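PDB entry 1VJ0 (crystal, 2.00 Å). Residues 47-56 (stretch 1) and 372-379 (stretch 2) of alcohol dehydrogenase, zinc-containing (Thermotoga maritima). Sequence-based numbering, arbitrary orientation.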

# COMPACT_ATOMS: atom_id res chain seq x y z
N VAL A 47 6.22 -14.89 36.14
CA VAL A 47 7.37 -14.09 35.77
C VAL A 47 7.84 -13.26 36.95
O VAL A 47 7.03 -12.61 37.62
CB VAL A 47 7.03 -13.17 34.55
CG1 VAL A 47 8.23 -12.28 34.14
CG2 VAL A 47 6.58 -14.03 33.37
N GLU A 48 9.13 -13.33 37.21
CA GLU A 48 9.81 -12.43 38.14
C GLU A 48 10.08 -11.11 37.43
O GLU A 48 10.77 -11.07 36.39
CB GLU A 48 11.14 -13.07 38.58
CG GLU A 48 11.93 -12.18 39.54
CD GLU A 48 13.39 -12.56 39.68
OE1 GLU A 48 13.85 -13.56 39.06
OE2 GLU A 48 14.07 -11.79 40.41
N ILE A 49 9.52 -10.02 37.94
CA ILE A 49 9.76 -8.69 37.35
C ILE A 49 11.19 -8.25 37.64
O ILE A 49 11.61 -8.28 38.78
CB ILE A 49 8.75 -7.64 37.86
CG1 ILE A 49 7.31 -7.95 37.40
CG2 ILE A 49 9.14 -6.22 37.47
CD1 ILE A 49 7.07 -7.75 35.90
N LEU A 50 11.93 -7.85 36.59
CA LEU A 50 13.24 -7.24 36.74
C LEU A 50 13.26 -5.74 36.46
O LEU A 50 14.05 -5.02 37.06
CB LEU A 50 14.31 -7.98 35.91
CG LEU A 50 14.47 -9.47 36.17
CD1 LEU A 50 15.19 -10.20 35.02
CD2 LEU A 50 15.14 -9.67 37.52
N SER A 51 12.42 -5.28 35.56
CA SER A 51 12.26 -3.85 35.27
C SER A 51 10.79 -3.54 35.08
O SER A 51 10.10 -4.26 34.34
CB SER A 51 12.95 -3.50 33.94
OG SER A 51 14.27 -3.95 33.86
N ALA A 52 10.32 -2.45 35.72
CA ALA A 52 8.99 -1.92 35.53
C ALA A 52 9.03 -0.45 35.22
O ALA A 52 9.45 0.37 36.06
CB ALA A 52 8.11 -2.15 36.75
N GLY A 53 8.58 -0.06 34.03
CA GLY A 53 8.53 1.35 33.70
C GLY A 53 7.39 2.05 34.39
O GLY A 53 6.29 1.51 34.49
N VAL A 54 7.64 3.26 34.85
CA VAL A 54 6.59 4.15 35.33
C VAL A 54 6.24 5.11 34.19
O VAL A 54 7.08 5.90 33.75
CB VAL A 54 7.03 4.88 36.60
CG1 VAL A 54 5.93 5.77 37.13
CG2 VAL A 54 7.40 3.87 37.66
N CYS A 55 5.00 5.00 33.72
CA CYS A 55 4.48 5.78 32.60
C CYS A 55 3.71 6.98 33.06
O CYS A 55 3.12 6.99 34.13
CB CYS A 55 3.55 4.93 31.74
SG CYS A 55 3.13 5.78 30.20
N GLY A 56 3.71 8.03 32.26
CA GLY A 56 2.98 9.23 32.66
C GLY A 56 1.49 8.98 32.83
O GLY A 56 0.81 9.63 33.63
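Stretch 2, residues 372-379: LKVILYPE

Stretch 2 lies on stretch 1 as an antiparallel β-strand: the axes of strands 51-54 and 374-377 approach to 4.6 Å, and their N-to-C directions differ by 144°, a crossing well short of a flat 180°. The CA pairing runs Ser51–Tyr377, Ala52–Leu376, Gly53–Ile375 and Val54–Val374, so stretch 2 descends in number as stretch 1 rises.

The walk starts in a different strand, 47-49, because the chain turns a corner at Leu50. Val47 makes no contact. Glu48 OE2 comes within 3.9 Å of Glu379 OE2, a proximity of like charges rather than an attraction. Ile49 packs on the proline that follows the paired strand: its O lies 3.3 Å from Pro378 CG, and its CG2 is 3.9 Å from the same CG. At the corner, phi/psi of -107/-32° takes Leu50 out of extended conformation, and its CA-to-CB bond points away from stretch 2.

Extended geometry returns at Ser51 (-139/133°). Ala52 then forms a reciprocal pair with Leu376: Ala52 N donates to Leu376 O at 3.1 Å (156° at the hydrogen), and Leu376 N to Ala52 O at 2.8 Å (175°). The same carbonyl receives a CA-H...O contact, with Ile375 CA 3.5 Å from Ala52 O. Gly53 faces Ile375 in the non-hydrogen-bonded position, where the CA–CA separation falls to 4.6 Å; Ile375 CD1 reaches to 3.9 Å from Gly53 CA.

Val54 N donates to Val374 O at 2.9 Å (168°). Its side chain shares a sheet face with those of Ala52, Val374 and Leu376, giving apolar contacts of 3.6 Å from Val54 CG2 to Leu376 CD1 and 4.1 Å from Val54 CB to Val374 CB. Finally, Lys373 NZ donates to Val54 O at 2.8 Å and lies 3.4 Å from Cys55 CA, so a side chain extends the contact beyond the backbone ladder.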

# COMPACT_ATOMS: atom_id res chain seq x y z
N LEU A 372 12.15 12.26 33.55
CA LEU A 372 11.68 12.03 32.19
C LEU A 372 11.07 10.62 32.12
O LEU A 372 9.98 10.44 31.58
CB LEU A 372 12.84 12.19 31.19
CG LEU A 372 12.67 11.90 29.70
CD1 LEU A 372 11.54 12.67 29.14
CD2 LEU A 372 13.93 12.26 28.92
N LYS A 373 11.82 9.64 32.64
CA LYS A 373 11.36 8.28 32.81
C LYS A 373 11.98 7.64 34.05
O LYS A 373 13.19 7.73 34.26
CB LYS A 373 11.71 7.44 31.55
CG LYS A 373 11.06 6.13 31.51
CD LYS A 373 9.65 6.28 31.01
CE LYS A 373 8.86 5.08 31.27
NZ LYS A 373 7.47 5.46 30.97
N VAL A 374 11.12 7.03 34.86
CA VAL A 374 11.54 6.23 36.01
C VAL A 374 11.32 4.76 35.73
O VAL A 374 10.27 4.37 35.23
CB VAL A 374 10.72 6.54 37.26
CG1 VAL A 374 11.28 5.72 38.48
CG2 VAL A 374 10.72 8.05 37.56
N ILE A 375 12.31 3.98 36.12
CA ILE A 375 12.23 2.53 36.20
C ILE A 375 12.22 2.05 37.66
O ILE A 375 13.00 2.50 38.50
CB ILE A 375 13.44 1.92 35.45
CG1 ILE A 375 13.45 2.40 34.00
CG2 ILE A 375 13.41 0.37 35.51
CD1 ILE A 375 12.30 1.95 33.13
N LEU A 376 11.32 1.11 37.96
CA LEU A 376 11.26 0.52 39.30
C LEU A 376 11.90 -0.85 39.25
O LEU A 376 11.77 -1.60 38.27
CB LEU A 376 9.82 0.37 39.80
CG LEU A 376 9.04 1.68 40.04
CD1 LEU A 376 7.57 1.43 40.26
CD2 LEU A 376 9.66 2.45 41.21
N TYR A 377 12.58 -1.20 40.33
CA TYR A 377 13.11 -2.53 40.43
C TYR A 377 12.71 -3.16 41.78
O TYR A 377 12.85 -2.55 42.85
CB TYR A 377 14.62 -2.54 40.22
CG TYR A 377 15.36 -1.70 41.16
CD1 TYR A 377 15.73 -2.18 42.42
CD2 TYR A 377 15.74 -0.40 40.81
CE1 TYR A 377 16.44 -1.39 43.31
CE2 TYR A 377 16.44 0.38 41.69
CZ TYR A 377 16.79 -0.10 42.92
OH TYR A 377 17.50 0.72 43.76
N PRO A 378 12.18 -4.38 41.71
CA PRO A 378 11.95 -5.14 42.92
C PRO A 378 13.28 -5.48 43.62
O PRO A 378 14.33 -5.48 42.98
CB PRO A 378 11.24 -6.39 42.41
CG PRO A 378 10.77 -6.04 41.00
CD PRO A 378 11.77 -5.13 40.50
N GLU A 379 13.15 -5.75 44.90
CA GLU A 379 14.17 -6.21 45.84
C GLU A 379 14.83 -4.99 46.45
O GLU A 379 14.54 -4.72 47.62
CB GLU A 379 15.12 -7.28 45.28
CG GLU A 379 14.29 -8.48 44.79
CD GLU A 379 14.97 -9.85 44.83
OE1 GLU A 379 15.05 -10.49 45.92
OE2 GLU A 379 15.38 -10.31 43.73